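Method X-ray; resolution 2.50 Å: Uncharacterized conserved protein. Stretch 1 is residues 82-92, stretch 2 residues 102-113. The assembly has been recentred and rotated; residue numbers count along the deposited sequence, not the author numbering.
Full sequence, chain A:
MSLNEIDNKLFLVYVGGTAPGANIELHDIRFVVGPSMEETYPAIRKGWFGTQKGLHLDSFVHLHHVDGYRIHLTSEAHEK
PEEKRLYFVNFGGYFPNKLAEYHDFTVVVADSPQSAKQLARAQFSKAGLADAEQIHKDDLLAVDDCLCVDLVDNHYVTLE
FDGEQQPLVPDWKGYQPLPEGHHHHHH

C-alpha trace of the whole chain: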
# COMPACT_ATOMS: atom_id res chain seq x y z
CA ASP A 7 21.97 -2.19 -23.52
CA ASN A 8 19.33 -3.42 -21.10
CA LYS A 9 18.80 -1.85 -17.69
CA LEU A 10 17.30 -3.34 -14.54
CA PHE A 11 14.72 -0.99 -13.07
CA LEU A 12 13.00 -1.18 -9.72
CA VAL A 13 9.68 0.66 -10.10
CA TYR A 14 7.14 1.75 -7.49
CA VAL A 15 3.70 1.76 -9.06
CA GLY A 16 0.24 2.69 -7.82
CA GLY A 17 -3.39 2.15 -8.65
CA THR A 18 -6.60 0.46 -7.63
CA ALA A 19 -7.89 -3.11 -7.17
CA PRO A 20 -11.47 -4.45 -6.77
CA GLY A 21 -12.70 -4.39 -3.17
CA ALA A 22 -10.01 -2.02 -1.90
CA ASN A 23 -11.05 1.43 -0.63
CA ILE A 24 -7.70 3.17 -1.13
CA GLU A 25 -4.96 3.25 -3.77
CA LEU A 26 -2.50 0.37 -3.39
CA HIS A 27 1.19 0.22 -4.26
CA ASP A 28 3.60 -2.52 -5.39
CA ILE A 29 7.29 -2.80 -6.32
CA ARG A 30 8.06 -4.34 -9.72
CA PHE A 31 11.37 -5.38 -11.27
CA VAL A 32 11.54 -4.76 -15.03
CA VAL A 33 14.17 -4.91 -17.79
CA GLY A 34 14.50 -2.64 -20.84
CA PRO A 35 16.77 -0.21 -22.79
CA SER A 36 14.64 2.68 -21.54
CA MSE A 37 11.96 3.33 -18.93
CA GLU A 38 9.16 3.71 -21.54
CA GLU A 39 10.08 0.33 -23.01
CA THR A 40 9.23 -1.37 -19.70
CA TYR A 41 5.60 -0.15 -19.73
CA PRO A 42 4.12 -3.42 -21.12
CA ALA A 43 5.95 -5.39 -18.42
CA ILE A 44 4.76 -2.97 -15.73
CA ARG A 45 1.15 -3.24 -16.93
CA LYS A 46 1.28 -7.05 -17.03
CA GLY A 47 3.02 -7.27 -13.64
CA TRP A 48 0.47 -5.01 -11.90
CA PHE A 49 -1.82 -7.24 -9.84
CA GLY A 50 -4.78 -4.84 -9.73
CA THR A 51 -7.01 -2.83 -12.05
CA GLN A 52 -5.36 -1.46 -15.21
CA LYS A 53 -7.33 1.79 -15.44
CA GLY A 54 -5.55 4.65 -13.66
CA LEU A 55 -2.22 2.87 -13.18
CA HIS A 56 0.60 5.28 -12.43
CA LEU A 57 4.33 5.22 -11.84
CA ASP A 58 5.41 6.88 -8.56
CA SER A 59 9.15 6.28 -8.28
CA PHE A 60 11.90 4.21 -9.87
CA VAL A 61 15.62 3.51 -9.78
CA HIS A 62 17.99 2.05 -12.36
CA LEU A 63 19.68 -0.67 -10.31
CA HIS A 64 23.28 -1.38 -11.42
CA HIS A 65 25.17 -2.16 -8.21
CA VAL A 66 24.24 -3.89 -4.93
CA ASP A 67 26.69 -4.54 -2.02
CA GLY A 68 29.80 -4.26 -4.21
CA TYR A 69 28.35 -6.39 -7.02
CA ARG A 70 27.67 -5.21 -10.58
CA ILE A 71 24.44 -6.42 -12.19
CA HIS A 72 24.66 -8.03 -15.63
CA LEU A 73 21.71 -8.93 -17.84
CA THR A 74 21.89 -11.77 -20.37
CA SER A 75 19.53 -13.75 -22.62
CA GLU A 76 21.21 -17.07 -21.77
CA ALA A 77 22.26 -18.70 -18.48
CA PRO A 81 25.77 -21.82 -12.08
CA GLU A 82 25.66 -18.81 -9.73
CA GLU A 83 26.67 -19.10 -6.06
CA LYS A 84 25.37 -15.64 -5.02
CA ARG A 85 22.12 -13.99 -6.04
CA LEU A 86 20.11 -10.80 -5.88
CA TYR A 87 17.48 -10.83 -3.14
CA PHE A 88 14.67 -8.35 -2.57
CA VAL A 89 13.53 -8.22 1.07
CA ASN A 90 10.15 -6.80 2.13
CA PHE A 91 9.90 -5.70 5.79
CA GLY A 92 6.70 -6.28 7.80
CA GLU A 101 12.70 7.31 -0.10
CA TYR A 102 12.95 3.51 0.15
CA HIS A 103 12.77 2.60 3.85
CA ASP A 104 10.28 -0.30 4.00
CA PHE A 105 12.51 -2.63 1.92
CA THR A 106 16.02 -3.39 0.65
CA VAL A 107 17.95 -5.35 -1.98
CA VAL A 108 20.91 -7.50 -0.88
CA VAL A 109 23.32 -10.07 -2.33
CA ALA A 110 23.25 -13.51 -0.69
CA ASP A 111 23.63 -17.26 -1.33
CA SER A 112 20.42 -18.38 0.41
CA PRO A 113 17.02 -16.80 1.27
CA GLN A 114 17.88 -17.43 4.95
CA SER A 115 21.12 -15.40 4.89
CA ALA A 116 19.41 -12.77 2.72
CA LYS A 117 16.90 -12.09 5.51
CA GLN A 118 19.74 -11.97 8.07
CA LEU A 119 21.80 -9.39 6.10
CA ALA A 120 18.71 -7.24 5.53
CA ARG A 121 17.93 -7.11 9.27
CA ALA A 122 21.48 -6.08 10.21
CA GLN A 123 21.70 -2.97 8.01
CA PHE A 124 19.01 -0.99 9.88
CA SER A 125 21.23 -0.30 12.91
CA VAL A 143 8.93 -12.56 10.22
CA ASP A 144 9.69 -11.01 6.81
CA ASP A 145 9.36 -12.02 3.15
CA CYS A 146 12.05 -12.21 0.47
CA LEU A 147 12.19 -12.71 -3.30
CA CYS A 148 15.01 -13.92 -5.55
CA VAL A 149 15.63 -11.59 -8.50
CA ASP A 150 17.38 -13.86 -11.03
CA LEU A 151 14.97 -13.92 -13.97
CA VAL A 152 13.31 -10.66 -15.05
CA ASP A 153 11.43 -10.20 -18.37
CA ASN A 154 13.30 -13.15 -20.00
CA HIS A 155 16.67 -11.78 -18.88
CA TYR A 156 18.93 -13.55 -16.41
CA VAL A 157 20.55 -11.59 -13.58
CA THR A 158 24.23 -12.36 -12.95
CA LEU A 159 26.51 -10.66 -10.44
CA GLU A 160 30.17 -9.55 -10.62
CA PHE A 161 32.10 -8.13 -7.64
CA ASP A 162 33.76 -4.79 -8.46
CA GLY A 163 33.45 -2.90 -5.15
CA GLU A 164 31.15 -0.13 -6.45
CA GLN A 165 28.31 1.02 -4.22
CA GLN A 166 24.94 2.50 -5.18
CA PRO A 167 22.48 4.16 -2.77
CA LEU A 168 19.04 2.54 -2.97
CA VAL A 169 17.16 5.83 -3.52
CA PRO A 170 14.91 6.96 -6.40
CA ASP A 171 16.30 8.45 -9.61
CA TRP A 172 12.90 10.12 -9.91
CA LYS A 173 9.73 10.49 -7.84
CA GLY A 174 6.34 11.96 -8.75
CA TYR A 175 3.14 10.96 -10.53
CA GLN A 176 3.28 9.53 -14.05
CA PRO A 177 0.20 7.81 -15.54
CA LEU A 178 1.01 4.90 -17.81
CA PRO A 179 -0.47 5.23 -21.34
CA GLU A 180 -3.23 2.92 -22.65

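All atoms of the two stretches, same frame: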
# COMPACT_ATOMS: atom_id res chain seq x y z
N GLU A 82 25.34 -19.96 -10.57
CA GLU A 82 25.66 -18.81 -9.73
C GLU A 82 25.59 -19.17 -8.24
O GLU A 82 24.59 -19.73 -7.78
CB GLU A 82 24.71 -17.65 -10.03
CG GLU A 82 24.96 -16.93 -11.34
CD GLU A 82 25.97 -15.79 -11.22
OE1 GLU A 82 27.02 -15.86 -11.88
OE2 GLU A 82 25.70 -14.82 -10.47
N GLU A 83 26.65 -18.84 -7.50
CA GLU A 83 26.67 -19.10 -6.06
C GLU A 83 25.96 -18.01 -5.23
O GLU A 83 25.35 -18.31 -4.21
CB GLU A 83 28.09 -19.39 -5.54
CG GLU A 83 29.13 -18.29 -5.79
CD GLU A 83 30.39 -18.45 -4.93
OE1 GLU A 83 30.72 -19.59 -4.54
OE2 GLU A 83 31.05 -17.43 -4.66
N LYS A 84 26.05 -16.76 -5.69
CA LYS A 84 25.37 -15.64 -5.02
C LYS A 84 24.34 -14.98 -5.92
O LYS A 84 24.51 -14.91 -7.15
CB LYS A 84 26.38 -14.62 -4.48
CG LYS A 84 27.23 -15.16 -3.34
CD LYS A 84 27.86 -14.06 -2.50
CE LYS A 84 28.57 -14.67 -1.29
NZ LYS A 84 28.90 -13.66 -0.25
N ARG A 85 23.26 -14.52 -5.31
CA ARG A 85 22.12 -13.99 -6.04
C ARG A 85 21.55 -12.72 -5.44
O ARG A 85 21.77 -12.40 -4.27
CB ARG A 85 21.02 -15.05 -6.17
CG ARG A 85 21.16 -15.94 -7.40
CD ARG A 85 20.36 -17.22 -7.26
NE ARG A 85 20.99 -18.15 -6.32
CZ ARG A 85 20.57 -19.39 -6.08
NH1 ARG A 85 21.21 -20.16 -5.21
NH2 ARG A 85 19.50 -19.88 -6.71
N LEU A 86 20.80 -12.01 -6.27
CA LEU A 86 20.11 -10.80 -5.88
C LEU A 86 18.82 -11.15 -5.13
O LEU A 86 17.98 -11.91 -5.62
CB LEU A 86 19.78 -9.99 -7.14
CG LEU A 86 19.71 -8.48 -7.06
CD1 LEU A 86 21.03 -7.89 -6.61
CD2 LEU A 86 19.34 -7.96 -8.43
N TYR A 87 18.67 -10.61 -3.93
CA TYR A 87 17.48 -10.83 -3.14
C TYR A 87 16.82 -9.52 -2.75
O TYR A 87 17.48 -8.60 -2.28
CB TYR A 87 17.77 -11.65 -1.89
CG TYR A 87 18.02 -13.13 -2.14
CD1 TYR A 87 19.31 -13.62 -2.27
CD2 TYR A 87 16.95 -14.03 -2.23
CE1 TYR A 87 19.55 -14.98 -2.50
CE2 TYR A 87 17.18 -15.39 -2.46
CZ TYR A 87 18.48 -15.85 -2.59
OH TYR A 87 18.71 -17.19 -2.81
N PHE A 88 15.51 -9.47 -2.96
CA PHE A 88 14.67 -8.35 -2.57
C PHE A 88 13.93 -8.73 -1.28
O PHE A 88 13.24 -9.74 -1.24
CB PHE A 88 13.67 -8.08 -3.69
CG PHE A 88 12.61 -7.09 -3.34
CD1 PHE A 88 12.92 -5.74 -3.20
CD2 PHE A 88 11.29 -7.50 -3.16
CE1 PHE A 88 11.94 -4.81 -2.88
CE2 PHE A 88 10.30 -6.58 -2.84
CZ PHE A 88 10.63 -5.23 -2.70
N VAL A 89 14.09 -7.91 -0.24
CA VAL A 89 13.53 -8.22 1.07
C VAL A 89 12.50 -7.18 1.52
O VAL A 89 12.84 -6.01 1.72
CB VAL A 89 14.63 -8.38 2.16
CG1 VAL A 89 14.01 -8.62 3.54
CG2 VAL A 89 15.58 -9.52 1.82
N ASN A 90 11.26 -7.63 1.67
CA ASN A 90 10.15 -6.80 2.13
C ASN A 90 9.96 -6.90 3.64
O ASN A 90 9.72 -7.99 4.16
CB ASN A 90 8.87 -7.21 1.39
CG ASN A 90 7.63 -6.44 1.85
OD1 ASN A 90 6.59 -7.03 2.12
ND2 ASN A 90 7.75 -5.11 1.95
N PHE A 91 10.08 -5.76 4.33
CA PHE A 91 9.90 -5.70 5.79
C PHE A 91 8.42 -5.61 6.18
O PHE A 91 7.63 -4.94 5.52
CB PHE A 91 10.65 -4.51 6.40
CG PHE A 91 12.16 -4.65 6.39
CD1 PHE A 91 12.79 -5.61 7.19
CD2 PHE A 91 12.94 -3.80 5.62
CE1 PHE A 91 14.19 -5.73 7.19
CE2 PHE A 91 14.33 -3.91 5.61
CZ PHE A 91 14.96 -4.87 6.40
N GLY A 92 8.07 -6.28 7.28
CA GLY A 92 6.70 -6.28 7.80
C GLY A 92 6.44 -5.15 8.77
O GLY A 92 6.99 -5.13 9.88
N TYR A 102 13.22 4.94 -0.00
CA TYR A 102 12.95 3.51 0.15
C TYR A 102 13.41 3.03 1.53
O TYR A 102 14.59 2.73 1.73
CB TYR A 102 13.64 2.72 -0.96
CG TYR A 102 13.21 3.06 -2.37
CD1 TYR A 102 11.86 3.30 -2.68
CD2 TYR A 102 14.14 3.12 -3.41
CE1 TYR A 102 11.47 3.60 -3.98
CE2 TYR A 102 13.75 3.42 -4.71
CZ TYR A 102 12.41 3.65 -4.99
OH TYR A 102 12.03 3.95 -6.28
N HIS A 103 12.47 2.95 2.46
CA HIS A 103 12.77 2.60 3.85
C HIS A 103 12.17 1.25 4.26
O HIS A 103 12.74 0.52 5.07
CB HIS A 103 12.29 3.72 4.79
CG HIS A 103 12.82 3.62 6.19
ND1 HIS A 103 12.02 3.77 7.30
CD2 HIS A 103 14.07 3.40 6.66
CE1 HIS A 103 12.75 3.64 8.39
NE2 HIS A 103 14.00 3.41 8.03
N ASP A 104 11.02 0.93 3.67
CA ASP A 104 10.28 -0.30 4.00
C ASP A 104 10.83 -1.59 3.37
O ASP A 104 10.30 -2.67 3.62
CB ASP A 104 8.78 -0.14 3.68
CG ASP A 104 8.52 0.21 2.22
OD1 ASP A 104 9.01 1.26 1.74
OD2 ASP A 104 7.80 -0.56 1.55
N PHE A 105 11.88 -1.47 2.56
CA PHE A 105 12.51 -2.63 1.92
C PHE A 105 13.98 -2.40 1.60
O PHE A 105 14.48 -1.28 1.72
CB PHE A 105 11.76 -3.03 0.64
CG PHE A 105 11.82 -2.02 -0.47
CD1 PHE A 105 10.78 -1.12 -0.65
CD2 PHE A 105 12.92 -1.96 -1.33
CE1 PHE A 105 10.83 -0.18 -1.67
CE2 PHE A 105 12.98 -1.03 -2.34
CZ PHE A 105 11.93 -0.14 -2.52
N THR A 106 14.65 -3.47 1.18
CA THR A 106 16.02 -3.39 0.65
C THR A 106 16.30 -4.48 -0.39
O THR A 106 15.52 -5.42 -0.56
CB THR A 106 17.09 -3.44 1.77
OG1 THR A 106 18.37 -3.09 1.23
CG2 THR A 106 17.18 -4.82 2.39
N VAL A 107 17.42 -4.32 -1.10
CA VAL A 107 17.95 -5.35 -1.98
C VAL A 107 19.34 -5.71 -1.48
O VAL A 107 20.15 -4.82 -1.18
CB VAL A 107 18.00 -4.88 -3.46
CG1 VAL A 107 18.56 -5.98 -4.36
CG2 VAL A 107 16.60 -4.48 -3.95
N VAL A 108 19.61 -7.01 -1.34
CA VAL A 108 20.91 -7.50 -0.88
C VAL A 108 21.42 -8.64 -1.76
O VAL A 108 20.67 -9.22 -2.54
CB VAL A 108 20.87 -8.02 0.60
CG1 VAL A 108 20.61 -6.89 1.60
CG2 VAL A 108 19.87 -9.17 0.78
N VAL A 109 22.71 -8.94 -1.63
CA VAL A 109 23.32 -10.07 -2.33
C VAL A 109 23.62 -11.19 -1.33
O VAL A 109 24.32 -10.97 -0.34
CB VAL A 109 24.61 -9.64 -3.09
CG1 VAL A 109 25.34 -10.85 -3.66
CG2 VAL A 109 24.26 -8.67 -4.20
N ALA A 110 23.06 -12.37 -1.58
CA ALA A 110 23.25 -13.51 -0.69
C ALA A 110 23.22 -14.84 -1.43
O ALA A 110 22.82 -14.90 -2.60
CB ALA A 110 22.21 -13.49 0.42
N ASP A 111 23.63 -15.91 -0.75
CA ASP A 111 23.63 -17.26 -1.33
C ASP A 111 22.31 -18.00 -1.11
O ASP A 111 21.87 -18.78 -1.96
CB ASP A 111 24.83 -18.09 -0.85
CG ASP A 111 25.02 -18.05 0.67
OD1 ASP A 111 26.06 -18.55 1.14
OD2 ASP A 111 24.15 -17.53 1.40
N SER A 112 21.67 -17.72 0.02
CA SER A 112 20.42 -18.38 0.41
C SER A 112 19.40 -17.33 0.86
O SER A 112 19.79 -16.27 1.34
CB SER A 112 20.69 -19.36 1.55
OG SER A 112 20.83 -18.68 2.79
N PRO A 113 18.09 -17.63 0.71
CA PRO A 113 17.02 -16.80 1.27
C PRO A 113 17.11 -16.57 2.78
O PRO A 113 16.66 -15.53 3.27
CB PRO A 113 15.75 -17.59 0.94
CG PRO A 113 16.11 -18.38 -0.26
CD PRO A 113 17.53 -18.77 -0.06
O HOH W 1 26.61 -12.16 1.68

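The two stretches form a pair of neighbouring antiparallel β-strands, joined by a ladder of backbone hydrogen bonds and flanked on both faces by mostly apolar side chains. The axes of strands 85-90 and 105-110 approach to 4.7 Å, with 151° between their N-to-C directions, and together the stretches bury 932 Å² of surface.

The register pairs Arg85 with Ala110, Tyr87 with Val108 and Val89 with Thr106 as hydrogen-bonded pairs, each closed by two bonds. Arg85 N donates to Ala110 O at 2.8 Å, and Ala110 N returns a bond to Arg85 O at 3.0 Å. At the centre the exchange is symmetrical: Tyr87 N to Val108 O and Val108 N to Tyr87 O are both 2.8 Å and nearly straight. Val89 N reaches Thr106 O at 2.9 Å, while the reverse bond from Thr106 N to Val89 O lengthens to 3.2 Å. Beyond the strands, Phe91 N still donates to Asp104 O at 3.2 Å, extending the ladder by a single bond. Between the hydrogen-bonded pairs, CA-H groups turn toward carbonyls, as antiparallel geometry favours; Val107 CA lies 3.3 Å from Tyr87 O and Val109 CA 3.4 Å from Arg85 O.

Alternation sends Leu86, Phe88 and Asn90 to the same face as Val109, Val107 and Phe105. Leu86 CD1 touches Val107 CG1 at 3.8 Å and Val109 CG2 at 4.1 Å, so one methyl bridges two valines; β-branched valine suits the extended backbone and offers compact apolar surface. The Phe88 and Phe105 rings meet obliquely, their planes at 54° and their centroids 5.3 Å apart, with Phe88 CE1 3.4 Å from Phe105 CD2. Val107 CG2 lies at the edge of the Phe88 ring, 4.0 Å from CD1. Asn90 is a polar residue in this buried setting, and its OD1 is hydrogen-bonded elsewhere in the structure.

The other face carries Arg85, Tyr87 and Val89 with Ala110, Val108 and Thr106. Tyr87 gives the largest covered area of any residue here. Tyr87 CB packs against Val108 CG2 at 4.2 Å, and Tyr87 CD1 lies 4.0 Å from Ala110 CB, where the small methyl leaves space for the ring to lean across. Ala110 O sits at the ring edge, 3.3 Å from Tyr87 CE1, a favourable place for a carbonyl oxygen beside the positively polarised ring hydrogens. Farther along, Tyr87 CE2 is 3.9 Å from Pro113 CG, an apolar contact with the first turn of a helix for which Ser112 occupies the N-cap position. Val89 CG2 adds a looser contact with Val108 CG2 at 4.4 Å.

The ends are more polar and more open. A water accepts a weak hydrogen bond from Lys84 NZ and donates one to Val109 O, each at 3.3 Å from the water oxygen, linking the extended, charged Lys84 side chain to the backbone of the neighbouring strand. At the other end, the Phe91 side chain points toward stretch 2, bringing CD2 to 3.9 Å from Phe105 CA and covering the backbone where the strand begins.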